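Local coordinates for protein alginate lyase AlgAT5 (Defluviitalea, PDB 5ZQI) that probably cleaves alginate by beta-elimination, as a beta-sandwich lyase of polysaccharide lyase family 7, at residues 158-164 against 175-180; 239-243 against 257-261; 141-146 against 264-270; 204-208 against 219-223. All coordinates share one frame; numbering follows the deposited sequence.

Interaction 1 (158-164 against 175-180); sequences KDHVVVG and MIRLEG. With SO4 (sulfate ion), chain B.
His160 and Glu179 lie flat against each other across the antiparallel hairpin of strands 160-167 and 172-179, part of one sheet of the beta-sandwich. They are a non-hydrogen-bonded pair. Glu179 CG sits over the centre of the His160 ring, 3.6 Å from its centroid, in a CH-pi contact. The carboxylate continues over the same face, its plane only 13° from that of the ring. Lys158 CG lies against the opposite face, offset toward the rim.

Arg177 joins this pair from the same side of the sheet. Its CG stands anti to the backbone N (chi1 -171°), and the chain stays extended to NE, which carries the guanidinium to both partners. Arg177 NE makes a salt bridge to Glu179 OE2 at 2.8 Å, on the anti side of the carboxylate. Arg177 NH2 donates to His160 ND1 at 3.2 Å. ND1 is in the guanidinium plane, but NH2 is tilted out of the ring plane, and the two planes stand 72° apart. Lys158 NZ also donates to ND1, at 3.0 Å, from far out of the ring plane. Arg177 NH1 is held by Glu186.

On the other side of the sheet Val161 CG2 packs beside Leu178 CB at 4.0 Å. A sulfate, probably from the crystallisation liquor, completes the polar cluster: its O4 accepts from Arg177 NH2 at 2.7 Å and from Lys158 NZ at 2.8 Å.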
loop_
_atom_site.group_PDB
_atom_site.type_symbol
_atom_site.label_atom_id
_atom_site.label_comp_id
_atom_site.label_asym_id
_atom_site.label_seq_id
_atom_site.Cartn_x
_atom_site.Cartn_y
_atom_site.Cartn_z
ATOM N N LYS A 158 -0.398 -13.385 13.571
ATOM C CA LYS A 158 0.693 -12.886 12.717
ATOM C C LYS A 158 0.389 -11.408 12.477
ATOM O O LYS A 158 -0.308 -11.028 11.521
ATOM C CB LYS A 158 0.786 -13.701 11.438
ATOM C CG LYS A 158 2.043 -13.447 10.620
ATOM C CD LYS A 158 2.167 -14.495 9.523
ATOM C CE LYS A 158 3.395 -14.307 8.653
ATOM N NZ LYS A 158 3.448 -12.993 7.976
ATOM N N ASP A 159 0.916 -10.562 13.360
ATOM C CA ASP A 159 0.530 -9.152 13.423
ATOM C C ASP A 159 1.340 -8.310 12.441
ATOM O O ASP A 159 2.086 -7.382 12.810
ATOM C CB ASP A 159 0.658 -8.649 14.859
ATOM C CG ASP A 159 2.047 -8.824 15.449
ATOM O OD1 ASP A 159 2.814 -9.697 15.028
ATOM O OD2 ASP A 159 2.346 -8.075 16.397
ATOM N N HIS A 160 1.160 -8.662 11.161
ATOM C CA HIS A 160 1.984 -8.169 10.067
ATOM C C HIS A 160 1.134 -7.565 8.960
ATOM O O HIS A 160 0.228 -8.225 8.447
ATOM C CB HIS A 160 2.819 -9.294 9.426
ATOM C CG HIS A 160 3.795 -9.978 10.330
ATOM N ND1 HIS A 160 4.657 -10.939 9.849
ATOM C CD2 HIS A 160 4.064 -9.858 11.653
ATOM C CE1 HIS A 160 5.417 -11.378 10.841
ATOM N NE2 HIS A 160 5.092 -10.724 11.943
ATOM N N VAL A 161 1.469 -6.338 8.545
ATOM C CA VAL A 161 0.795 -5.709 7.410
ATOM C C VAL A 161 1.801 -4.967 6.541
ATOM O O VAL A 161 2.883 -4.576 6.985
ATOM C CB VAL A 161 -0.331 -4.729 7.838
ATOM C CG1 VAL A 161 -1.417 -5.454 8.635
ATOM C CG2 VAL A 161 0.267 -3.530 8.585
ATOM N N VAL A 162 1.395 -4.748 5.280
ATOM C CA VAL A 162 2.166 -3.980 4.298
ATOM C C VAL A 162 1.305 -2.814 3.843
ATOM O O VAL A 162 0.141 -3.006 3.472
ATOM C CB VAL A 162 2.600 -4.864 3.113
ATOM C CG1 VAL A 162 3.077 -4.025 1.919
ATOM C CG2 VAL A 162 3.718 -5.844 3.530
ATOM N N VAL A 163 1.896 -1.625 3.814
ATOM C CA VAL A 163 1.210 -0.361 3.583
ATOM C C VAL A 163 2.037 0.530 2.659
ATOM O O VAL A 163 2.465 1.635 3.010
ATOM C CB VAL A 163 0.933 0.319 4.929
ATOM C CG1 VAL A 163 -0.067 -0.534 5.746
ATOM C CG2 VAL A 163 2.190 0.607 5.715
ATOM N N GLY A 164 2.299 0.029 1.480
ATOM C CA GLY A 164 3.056 0.746 0.474
ATOM C C GLY A 164 4.060 -0.178 -0.173
ATOM O O GLY A 164 4.789 -0.916 0.510
ATOM N N MET A 175 8.728 -3.162 0.156
ATOM C CA MET A 175 7.469 -3.015 0.857
ATOM C C MET A 175 7.676 -2.283 2.180
ATOM O O MET A 175 8.683 -2.486 2.872
ATOM C CB MET A 175 6.784 -4.369 1.141
ATOM C CG MET A 175 6.561 -5.221 -0.108
ATOM S SD MET A 175 5.404 -6.574 0.088
ATOM C CE MET A 175 6.271 -7.491 1.348
ATOM N N ILE A 176 6.717 -1.424 2.514
ATOM C CA ILE A 176 6.645 -0.770 3.814
ATOM C C ILE A 176 5.855 -1.688 4.735
ATOM O O ILE A 176 4.657 -1.882 4.542
ATOM C CB ILE A 176 6.006 0.617 3.698
ATOM C CG1 ILE A 176 6.670 1.437 2.580
ATOM C CG2 ILE A 176 6.081 1.360 5.056
ATOM C CD1 ILE A 176 8.177 1.656 2.710
ATOM N N ARG A 177 6.511 -2.217 5.762
ATOM C CA ARG A 177 5.991 -3.341 6.528
ATOM C C ARG A 177 5.975 -2.996 8.011
ATOM O O ARG A 177 6.959 -2.478 8.551
ATOM C CB ARG A 177 6.849 -4.569 6.278
ATOM C CG ARG A 177 6.295 -5.864 6.840
ATOM C CD ARG A 177 7.072 -7.071 6.245
ATOM N NE ARG A 177 6.582 -8.310 6.843
ATOM C CZ ARG A 177 6.091 -9.349 6.182
ATOM N NH1 ARG A 177 6.120 -9.378 4.868
ATOM N NH2 ARG A 177 5.638 -10.378 6.861
ATOM N N LEU A 178 4.874 -3.330 8.674
ATOM C CA LEU A 178 4.752 -3.226 10.126
ATOM C C LEU A 178 4.571 -4.625 10.693
ATOM O O LEU A 178 3.672 -5.353 10.269
ATOM C CB LEU A 178 3.588 -2.336 10.529
ATOM C CG LEU A 178 3.488 -2.129 12.042
ATOM C CD1 LEU A 178 4.583 -1.271 12.630
ATOM C CD2 LEU A 178 2.097 -1.539 12.370
ATOM N N GLU A 179 5.414 -4.990 11.654
ATOM C CA GLU A 179 5.304 -6.236 12.410
ATOM C C GLU A 179 5.237 -5.782 13.868
ATOM O O GLU A 179 6.252 -5.383 14.438
ATOM C CB GLU A 179 6.486 -7.166 12.150
ATOM C CG GLU A 179 6.605 -7.557 10.696
ATOM C CD GLU A 179 7.687 -8.539 10.402
ATOM O OE1 GLU A 179 8.603 -8.750 11.233
ATOM O OE2 GLU A 179 7.656 -9.104 9.288
ATOM N N GLY A 180 4.065 -5.815 14.461
ATOM C CA GLY A 180 3.911 -5.312 15.824
ATOM C C GLY A 180 4.224 -3.827 15.908
ATOM O O GLY A 180 3.594 -3.006 15.225
HETATM S S SO4 B . 5.877 -13.900 5.188
HETATM O O1 SO4 B . 6.477 -14.646 6.294
HETATM O O2 SO4 B . 6.922 -13.332 4.337
HETATM O O3 SO4 B . 5.020 -14.785 4.404
HETATM O O4 SO4 B . 5.078 -12.791 5.706
#

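Interaction 2 (239-243 against 257-261); sequences AGMYT and GENEI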
loop_
_atom_site.group_PDB
_atom_site.type_symbol
_atom_site.label_atom_id
_atom_site.label_comp_id
_atom_site.label_asym_id
_atom_site.label_seq_id
_atom_site.Cartn_x
_atom_site.Cartn_y
_atom_site.Cartn_z
ATOM N N ALA A 239 -0.485 1.149 -2.798
ATOM C CA ALA A 239 -0.743 1.724 -1.481
ATOM C C ALA A 239 -2.094 1.216 -0.999
ATOM O O ALA A 239 -3.018 1.012 -1.794
ATOM C CB ALA A 239 -0.746 3.255 -1.531
ATOM N N GLY A 240 -2.218 1.062 0.310
ATOM C CA GLY A 240 -3.435 0.582 0.919
ATOM C C GLY A 240 -3.101 -0.386 2.025
ATOM O O GLY A 240 -2.164 -0.145 2.808
ATOM N N MET A 241 -3.838 -1.497 2.076
ATOM C CA MET A 241 -3.641 -2.514 3.109
ATOM C C MET A 241 -3.450 -3.890 2.500
ATOM O O MET A 241 -4.338 -4.398 1.810
ATOM C CB MET A 241 -4.847 -2.516 4.079
ATOM C CG MET A 241 -4.861 -3.644 5.115
ATOM S SD MET A 241 -3.315 -3.818 6.052
ATOM C CE MET A 241 -3.186 -2.181 6.789
ATOM N N TYR A 242 -2.298 -4.496 2.772
ATOM C CA TYR A 242 -1.933 -5.847 2.312
ATOM C C TYR A 242 -1.629 -6.651 3.566
ATOM O O TYR A 242 -0.554 -6.513 4.165
ATOM C CB TYR A 242 -0.760 -5.767 1.347
ATOM C CG TYR A 242 -0.330 -7.039 0.669
ATOM C CD1 TYR A 242 -1.182 -8.136 0.550
ATOM C CD2 TYR A 242 0.937 -7.134 0.126
ATOM C CE1 TYR A 242 -0.780 -9.292 -0.109
ATOM C CE2 TYR A 242 1.337 -8.271 -0.511
ATOM C CZ TYR A 242 0.481 -9.330 -0.631
ATOM O OH TYR A 242 0.907 -10.497 -1.280
ATOM N N THR A 243 -2.620 -7.419 4.016
ATOM C CA THR A 243 -2.537 -8.110 5.305
ATOM C C THR A 243 -1.719 -9.385 5.184
ATOM O O THR A 243 -2.119 -10.308 4.474
ATOM C CB THR A 243 -3.937 -8.416 5.811
ATOM O OG1 THR A 243 -4.649 -7.164 5.928
ATOM C CG2 THR A 243 -3.893 -9.080 7.179
ATOM N N GLY A 257 -6.111 -6.522 9.143
ATOM C CA GLY A 257 -5.303 -5.319 9.083
ATOM C C GLY A 257 -6.135 -4.149 8.573
ATOM O O GLY A 257 -7.016 -4.316 7.734
ATOM N N GLU A 258 -5.846 -2.969 9.098
ATOM C CA GLU A 258 -6.551 -1.766 8.692
ATOM C C GLU A 258 -5.618 -0.570 8.797
ATOM O O GLU A 258 -4.826 -0.460 9.742
ATOM C CB GLU A 258 -7.803 -1.545 9.534
ATOM C CG GLU A 258 -8.687 -0.385 9.059
ATOM C CD GLU A 258 -9.991 -0.363 9.816
ATOM O OE1 GLU A 258 -10.082 0.421 10.794
ATOM O OE2 GLU A 258 -10.931 -1.124 9.470
ATOM N N ASN A 259 -5.744 0.343 7.826
ATOM C CA ASN A 259 -5.056 1.628 7.877
ATOM C C ASN A 259 -5.949 2.723 7.299
ATOM O O ASN A 259 -6.995 2.469 6.700
ATOM C CB ASN A 259 -3.687 1.558 7.166
ATOM C CG ASN A 259 -3.793 1.385 5.661
ATOM O OD1 ASN A 259 -4.688 0.746 5.142
ATOM N ND2 ASN A 259 -2.863 2.000 4.945
ATOM N N GLU A 260 -5.543 3.965 7.528
ATOM C CA GLU A 260 -6.260 5.151 7.074
ATOM C C GLU A 260 -5.247 6.033 6.357
ATOM O O GLU A 260 -4.205 6.373 6.933
ATOM C CB GLU A 260 -6.913 5.891 8.243
ATOM C CG GLU A 260 -7.925 5.049 9.000
ATOM C CD GLU A 260 -8.781 5.814 9.996
ATOM O OE1 GLU A 260 -8.799 7.076 9.940
ATOM O OE2 GLU A 260 -9.430 5.149 10.824
ATOM N N ILE A 261 -5.533 6.368 5.099
ATOM C CA ILE A 261 -4.661 7.217 4.279
ATOM C C ILE A 261 -5.306 8.601 4.187
ATOM O O ILE A 261 -6.421 8.752 3.669
ATOM C CB ILE A 261 -4.400 6.629 2.870
ATOM C CG1 ILE A 261 -3.749 5.255 3.020
ATOM C CG2 ILE A 261 -3.585 7.624 2.027
ATOM C CD1 ILE A 261 -3.308 4.617 1.680
#
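Met241 packs over two flat groups, the Gly257-Glu258 peptide and the carboxamide of Asn259. Its thioether lies along one face of the peptide. Met241 CG is over the carbonyl, 3.5 Å from Gly257 O. Met241 SD stands above the carbonyl carbon, 3.8 Å from Gly257 C. Met241 CE is above the nitrogen, 3.6 Å from Glu258 N. The bends at chi2 (51°) and chi3 (58°) fold the chain so that all three atoms rest on the peptide. The same methyl reaches over one side of the Asn259 amide, with Met241 CE 3.8 Å from Asn259 CG. Met241 CB comes closer, 3.4 Å from Asn259 OD1. Asn259 ND2 donates a hydrogen bond to Gln149 OE1, and it is 3.1 Å from Gly240 O.

Gly257 has no side chain; a CB there would come too close to Met241 SD and Thr243 OG1. Thr243 OG1 is itself bonded to Ala106 O. Further along, Ile261 CD1 comes within 4.0 Å of Gly240 N. Val161 and Val163 also pack on Met241. Cut back to an alanine, Met241 would lose its thioether, which is likely to open a gap over the Gly257-Glu258 peptide and leave one face of the Asn259 amide without its methyl.

The axes of strand segments 241-243 and 257-261 approach to 6.9 Å, antiparallel at 164°. Segment 239-243 covers the Ala-Gly-x-Tyr-x part of the family 7 signature Tyr-Phe-Lys-Ala-Gly-x-Tyr-x-Gln. The contact is face-to-face packing of the two sheets of a beta-sandwich, in its buried interior.

Interaction 3 (141-146 against 264-270); sequences GTHTMI and LVVTHSL
His143 meets His268 across neighbouring antiparallel strands, as a non-hydrogen-bonded pair. From its base outward, His143 CB is 3.6 Å from His268 ND1. CG of His143 is at the same distance from that nitrogen. It stands anti to the carbonyl carbon (chi1 -43°), which sets the ring beside that of His268. His143 ND1 then makes the closest approach, a hydrogen bond of 2.8 Å to His268 ND1, in which either ring could be the donor. The bond leaves each ring at its edge, near the plane, and the planes are 54° apart. Beyond it, His143 CE1 is 3.8 Å from His268 ND1. At the tip, His143 NE2 bonds to Ser140 O. Trp136 stacks on the His143 ring and also meets the ring of His268. His268 NE2 is bonded to Glu125.

The strands are 142-153 and 256-269, central neighbours in the seven-stranded sheet of the beta-sandwich. They run 173° to each other, and six backbone hydrogen bonds join Thr142 with Ser269, Thr144 with Thr267 and Ile146 with Val265.

The side chains of these three pairs are on the other face. Thr144 and Thr267 point the same way, and a water bridges them, 2.8 Å from Thr144 OG1 and 2.8 Å from Thr267 OG1. Ile146 CB packs on Val265 CG1 at 3.6 Å. On the histidine side, Met145 CG touches Val266 CG2 at 4.0 Å, and Phe237 and Trp67 of the facing sheet lie against both residues.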
loop_
_atom_site.group_PDB
_atom_site.type_symbol
_atom_site.label_atom_id
_atom_site.label_comp_id
_atom_site.label_asym_id
_atom_site.label_seq_id
_atom_site.Cartn_x
_atom_site.Cartn_y
_atom_site.Cartn_z
ATOM N N GLY A 141 14.400 8.378 -15.366
ATOM C CA GLY A 141 13.426 9.248 -14.746
ATOM C C GLY A 141 13.475 9.178 -13.232
ATOM O O GLY A 141 14.281 8.482 -12.621
ATOM N N THR A 142 12.556 9.916 -12.622
ATOM C CA THR A 142 12.439 10.011 -11.177
ATOM C C THR A 142 10.981 9.761 -10.813
ATOM O O THR A 142 10.080 10.416 -11.347
ATOM C CB THR A 142 12.915 11.368 -10.647
ATOM O OG1 THR A 142 14.271 11.591 -11.064
ATOM C CG2 THR A 142 12.838 11.405 -9.160
ATOM N N HIS A 143 10.760 8.817 -9.901
ATOM C CA HIS A 143 9.444 8.269 -9.585
ATOM C C HIS A 143 9.253 8.333 -8.084
ATOM O O HIS A 143 10.030 7.742 -7.334
ATOM C CB HIS A 143 9.358 6.839 -10.120
ATOM C CG HIS A 143 9.940 6.729 -11.482
ATOM N ND1 HIS A 143 9.316 7.236 -12.606
ATOM C CD2 HIS A 143 11.160 6.301 -11.887
ATOM C CE1 HIS A 143 10.104 7.060 -13.644
ATOM N NE2 HIS A 143 11.233 6.508 -13.237
ATOM N N THR A 144 8.205 9.032 -7.643
ATOM C CA THR A 144 8.025 9.337 -6.229
ATOM C C THR A 144 6.618 8.999 -5.785
ATOM O O THR A 144 5.661 9.301 -6.493
ATOM C CB THR A 144 8.266 10.822 -5.977
ATOM O OG1 THR A 144 9.572 11.192 -6.439
ATOM C CG2 THR A 144 8.127 11.185 -4.492
ATOM N N MET A 145 6.488 8.389 -4.603
ATOM C CA MET A 145 5.211 8.216 -3.929
ATOM C C MET A 145 5.338 8.740 -2.502
ATOM O O MET A 145 6.311 8.419 -1.799
ATOM C CB MET A 145 4.771 6.757 -3.885
ATOM C CG MET A 145 3.417 6.580 -3.160
ATOM S SD MET A 145 2.675 4.954 -3.323
ATOM C CE MET A 145 3.943 3.872 -2.675
ATOM N N ILE A 146 4.379 9.556 -2.081
ATOM C CA ILE A 146 4.262 10.008 -0.700
ATOM C C ILE A 146 2.937 9.522 -0.132
ATOM O O ILE A 146 1.873 9.763 -0.721
ATOM C CB ILE A 146 4.347 11.532 -0.564
ATOM C CG1 ILE A 146 5.540 12.080 -1.312
ATOM C CG2 ILE A 146 4.464 11.872 0.930
ATOM C CD1 ILE A 146 5.605 13.613 -1.379
ATOM N N LEU A 264 -2.071 11.094 -0.461
ATOM C CA LEU A 264 -1.429 10.128 -1.346
ATOM C C LEU A 264 -1.084 10.867 -2.628
ATOM O O LEU A 264 -1.969 11.465 -3.246
ATOM C CB LEU A 264 -2.348 8.946 -1.638
ATOM C CG LEU A 264 -1.809 7.854 -2.556
ATOM C CD1 LEU A 264 -0.601 7.189 -1.950
ATOM C CD2 LEU A 264 -2.925 6.816 -2.786
ATOM N N VAL A 265 0.184 10.825 -3.023
ATOM C CA VAL A 265 0.625 11.452 -4.264
ATOM C C VAL A 265 1.687 10.594 -4.935
ATOM O O VAL A 265 2.567 10.033 -4.284
ATOM C CB VAL A 265 1.155 12.892 -4.051
ATOM C CG1 VAL A 265 2.441 12.921 -3.272
ATOM C CG2 VAL A 265 1.307 13.646 -5.366
ATOM N N VAL A 266 1.574 10.492 -6.253
ATOM C CA VAL A 266 2.586 9.887 -7.117
ATOM C C VAL A 266 2.996 10.926 -8.143
ATOM O O VAL A 266 2.133 11.569 -8.758
ATOM C CB VAL A 266 2.064 8.617 -7.803
ATOM C CG1 VAL A 266 2.979 8.197 -8.933
ATOM C CG2 VAL A 266 1.954 7.491 -6.788
ATOM N N THR A 267 4.308 11.099 -8.304
ATOM C CA THR A 267 4.832 11.986 -9.325
ATOM C C THR A 267 5.901 11.283 -10.154
ATOM O O THR A 267 6.623 10.398 -9.673
ATOM C CB THR A 267 5.449 13.265 -8.732
ATOM O OG1 THR A 267 6.645 12.962 -8.008
ATOM C CG2 THR A 267 4.492 14.019 -7.845
ATOM N N HIS A 268 6.000 11.706 -11.409
ATOM C CA HIS A 268 6.981 11.200 -12.336
ATOM C C HIS A 268 7.594 12.351 -13.122
ATOM O O HIS A 268 6.881 13.234 -13.608
ATOM C CB HIS A 268 6.378 10.211 -13.341
ATOM C CG HIS A 268 5.847 8.974 -12.711
ATOM N ND1 HIS A 268 6.673 7.960 -12.294
ATOM C CD2 HIS A 268 4.586 8.596 -12.385
ATOM C CE1 HIS A 268 5.950 6.997 -11.756
ATOM N NE2 HIS A 268 4.684 7.358 -11.794
ATOM N N SER A 269 8.924 12.314 -13.281
ATOM C CA SER A 269 9.644 13.285 -14.101
ATOM C C SER A 269 10.651 12.553 -14.967
ATOM O O SER A 269 11.140 11.481 -14.603
ATOM C CB SER A 269 10.339 14.358 -13.244
ATOM O OG SER A 269 11.350 13.808 -12.434
ATOM N N LEU A 270 10.924 13.117 -16.141
ATOM C CA LEU A 270 11.807 12.476 -17.108
ATOM C C LEU A 270 13.285 12.616 -16.733
ATOM O O LEU A 270 13.644 13.328 -15.785
ATOM C CB LEU A 270 11.583 13.062 -18.510
ATOM C CG LEU A 270 10.206 12.881 -19.139
ATOM C CD1 LEU A 270 10.096 13.724 -20.420
ATOM C CD2 LEU A 270 9.923 11.430 -19.437
HETATM O O HOH W 1 9.118 12.099 -9.075
HETATM O O HOH W 2 15.033 12.029 -13.793
#

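Interaction 4 (204-208 against 219-223); sequences RFTVK and YYNGD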
loop_
_atom_site.group_PDB
_atom_site.type_symbol
_atom_site.label_atom_id
_atom_site.label_comp_id
_atom_site.label_asym_id
_atom_site.label_seq_id
_atom_site.Cartn_x
_atom_site.Cartn_y
_atom_site.Cartn_z
ATOM N N ARG A 204 -0.024 8.905 13.079
ATOM C CA ARG A 204 0.115 9.403 11.717
ATOM C C ARG A 204 1.589 9.561 11.354
ATOM O O ARG A 204 2.396 10.059 12.146
ATOM C CB ARG A 204 -0.622 10.751 11.580
ATOM C CG ARG A 204 -0.890 11.208 10.140
ATOM C CD ARG A 204 -1.941 12.303 10.092
ATOM N NE ARG A 204 -1.926 13.003 8.822
ATOM C CZ ARG A 204 -2.747 13.980 8.504
ATOM N NH1 ARG A 204 -3.658 14.393 9.379
ATOM N NH2 ARG A 204 -2.681 14.534 7.297
ATOM N N PHE A 205 1.937 9.114 10.149
ATOM C CA PHE A 205 3.293 9.285 9.640
ATOM C C PHE A 205 3.248 9.497 8.133
ATOM O O PHE A 205 2.275 9.131 7.453
ATOM C CB PHE A 205 4.221 8.086 9.966
ATOM C CG PHE A 205 3.849 6.788 9.311
ATOM C CD1 PHE A 205 3.025 5.925 9.940
ATOM C CD2 PHE A 205 4.401 6.376 8.095
ATOM C CE1 PHE A 205 2.685 4.665 9.366
ATOM C CE2 PHE A 205 4.062 5.162 7.534
ATOM C CZ PHE A 205 3.159 4.327 8.156
ATOM N N THR A 206 4.335 10.051 7.610
ATOM C CA THR A 206 4.549 10.110 6.175
ATOM C C THR A 206 5.700 9.206 5.784
ATOM O O THR A 206 6.729 9.154 6.464
ATOM C CB THR A 206 4.820 11.539 5.699
ATOM O OG1 THR A 206 6.065 12.026 6.201
ATOM C CG2 THR A 206 3.724 12.430 6.173
ATOM N N VAL A 207 5.525 8.503 4.675
ATOM C CA VAL A 207 6.589 7.735 4.055
ATOM C C VAL A 207 6.697 8.182 2.609
ATOM O O VAL A 207 5.686 8.314 1.909
ATOM C CB VAL A 207 6.356 6.222 4.188
ATOM C CG1 VAL A 207 5.049 5.757 3.579
ATOM C CG2 VAL A 207 7.543 5.461 3.609
ATOM N N LYS A 208 7.916 8.500 2.193
ATOM C CA LYS A 208 8.202 8.903 0.822
ATOM C C LYS A 208 9.198 7.927 0.204
ATOM O O LYS A 208 10.240 7.629 0.800
ATOM C CB LYS A 208 8.758 10.332 0.767
ATOM C CG LYS A 208 9.106 10.797 -0.633
ATOM C CD LYS A 208 9.449 12.278 -0.728
ATOM C CE LYS A 208 10.687 12.626 0.053
ATOM N NZ LYS A 208 11.148 13.992 -0.333
ATOM N N TYR A 219 12.094 7.698 2.953
ATOM C CA TYR A 219 12.057 8.677 4.019
ATOM C C TYR A 219 10.881 8.382 4.946
ATOM O O TYR A 219 9.815 7.923 4.502
ATOM C CB TYR A 219 11.905 10.102 3.468
ATOM C CG TYR A 219 12.944 10.577 2.477
ATOM C CD1 TYR A 219 12.950 10.102 1.166
ATOM C CD2 TYR A 219 13.930 11.481 2.848
ATOM C CE1 TYR A 219 13.895 10.529 0.253
ATOM C CE2 TYR A 219 14.871 11.909 1.936
ATOM C CZ TYR A 219 14.843 11.438 0.647
ATOM O OH TYR A 219 15.813 11.894 -0.230
ATOM N N TYR A 220 11.076 8.684 6.229
ATOM C CA TYR A 220 10.067 8.569 7.267
ATOM C C TYR A 220 9.949 9.918 7.963
ATOM O O TYR A 220 10.911 10.407 8.560
ATOM C CB TYR A 220 10.451 7.466 8.270
ATOM C CG TYR A 220 9.465 7.190 9.382
ATOM C CD1 TYR A 220 8.223 6.658 9.129
ATOM C CD2 TYR A 220 9.794 7.445 10.689
ATOM C CE1 TYR A 220 7.340 6.393 10.142
ATOM C CE2 TYR A 220 8.900 7.189 11.723
ATOM C CZ TYR A 220 7.692 6.651 11.449
ATOM O OH TYR A 220 6.818 6.377 12.472
ATOM N N ASN A 221 8.779 10.544 7.832
ATOM C CA ASN A 221 8.571 11.910 8.341
ATOM C C ASN A 221 9.700 12.843 7.917
ATOM O O ASN A 221 10.154 13.699 8.689
ATOM C CB ASN A 221 8.423 11.906 9.862
ATOM C CG ASN A 221 7.190 11.148 10.308
ATOM O OD1 ASN A 221 6.164 11.144 9.615
ATOM N ND2 ASN A 221 7.269 10.523 11.464
ATOM N N GLY A 222 10.146 12.688 6.670
ATOM C CA GLY A 222 11.115 13.596 6.108
ATOM C C GLY A 222 12.566 13.196 6.262
ATOM O O GLY A 222 13.430 13.813 5.622
ATOM N N ASP A 223 12.858 12.191 7.078
ATOM C CA ASP A 223 14.218 11.764 7.374
ATOM C C ASP A 223 14.588 10.559 6.518
ATOM O O ASP A 223 13.848 9.580 6.471
ATOM C CB ASP A 223 14.331 11.421 8.856
ATOM C CG ASP A 223 14.057 12.617 9.748
ATOM O OD1 ASP A 223 14.448 13.762 9.375
ATOM O OD2 ASP A 223 13.457 12.423 10.819
HETATM O O HOH W 3 4.826 9.806 13.033
HETATM O O HOH W 4 8.508 11.222 4.622
#
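Thr206 and Asn221 are joined by two hydrogen bonds. Thr206 N donates to the side-chain Asn221 OD1 at 2.9 Å, nearly straight, and Asn221 N donates to Thr206 O at 2.8 Å. Beside them, Tyr220 CE1 touches Phe205 CB at 3.6 Å, and the two rings meet obliquely with planes 43° apart. On the other face of the hairpin, Lys208 runs alongside Tyr219. A bend at chi3 (64°) brings its end over the ring, with Lys208 CE 3.9 Å and Lys208 NZ 4.5 Å from the Tyr219 centroid, a CH-pi and a cation-pi contact.

The strands form the hairpin 205-212/215-220. After strand 215-220 a type I' turn from Tyr220 to Asp223 leads into strand 223-229, with Asn221 and Gly222 in the middle, the Asn-Gly pair well known in such turns.

One water links Arg204 O with Asn221 ND2, and a second links Thr206 OG1 with Gly222 N. Tyr220 OH is hydrogen-bonded to Asp196 OD2. With an alanine in place of Tyr220, Asp196 would lose its hydroxyl partner and a gap is likely to open beside Phe205. Farther out, Tyr199 packs on both aromatic residues, and Leu183 touches them from strand 182-187.

How the interactions relate
Interactions 1 and 2 adjoin, their centres about 9 Å apart. Val162 N is 2.9 Å from Tyr242 O, a probable hydrogen bond between neighbouring strands, and Val161 CB is 3.6 Å from Met241 SD. Interaction 2 spans the sandwich: it pairs segment 239-243 of one sheet with strand 256-269 of the other, the strand interaction 3 also uses. Interactions 3 and 4 share the seven-stranded sheet, where Ile146 CG1 is 3.9 Å from Lys208 CG. The two sheets also touch where Ala239 CB meets Leu264 CD1 and Ile176 CD1 meets Val207 CG2, both at 4.0 Å. In family 7 lyases the substrate groove lies on one sheet, probably the one that here holds interaction 1 and segment 239-243.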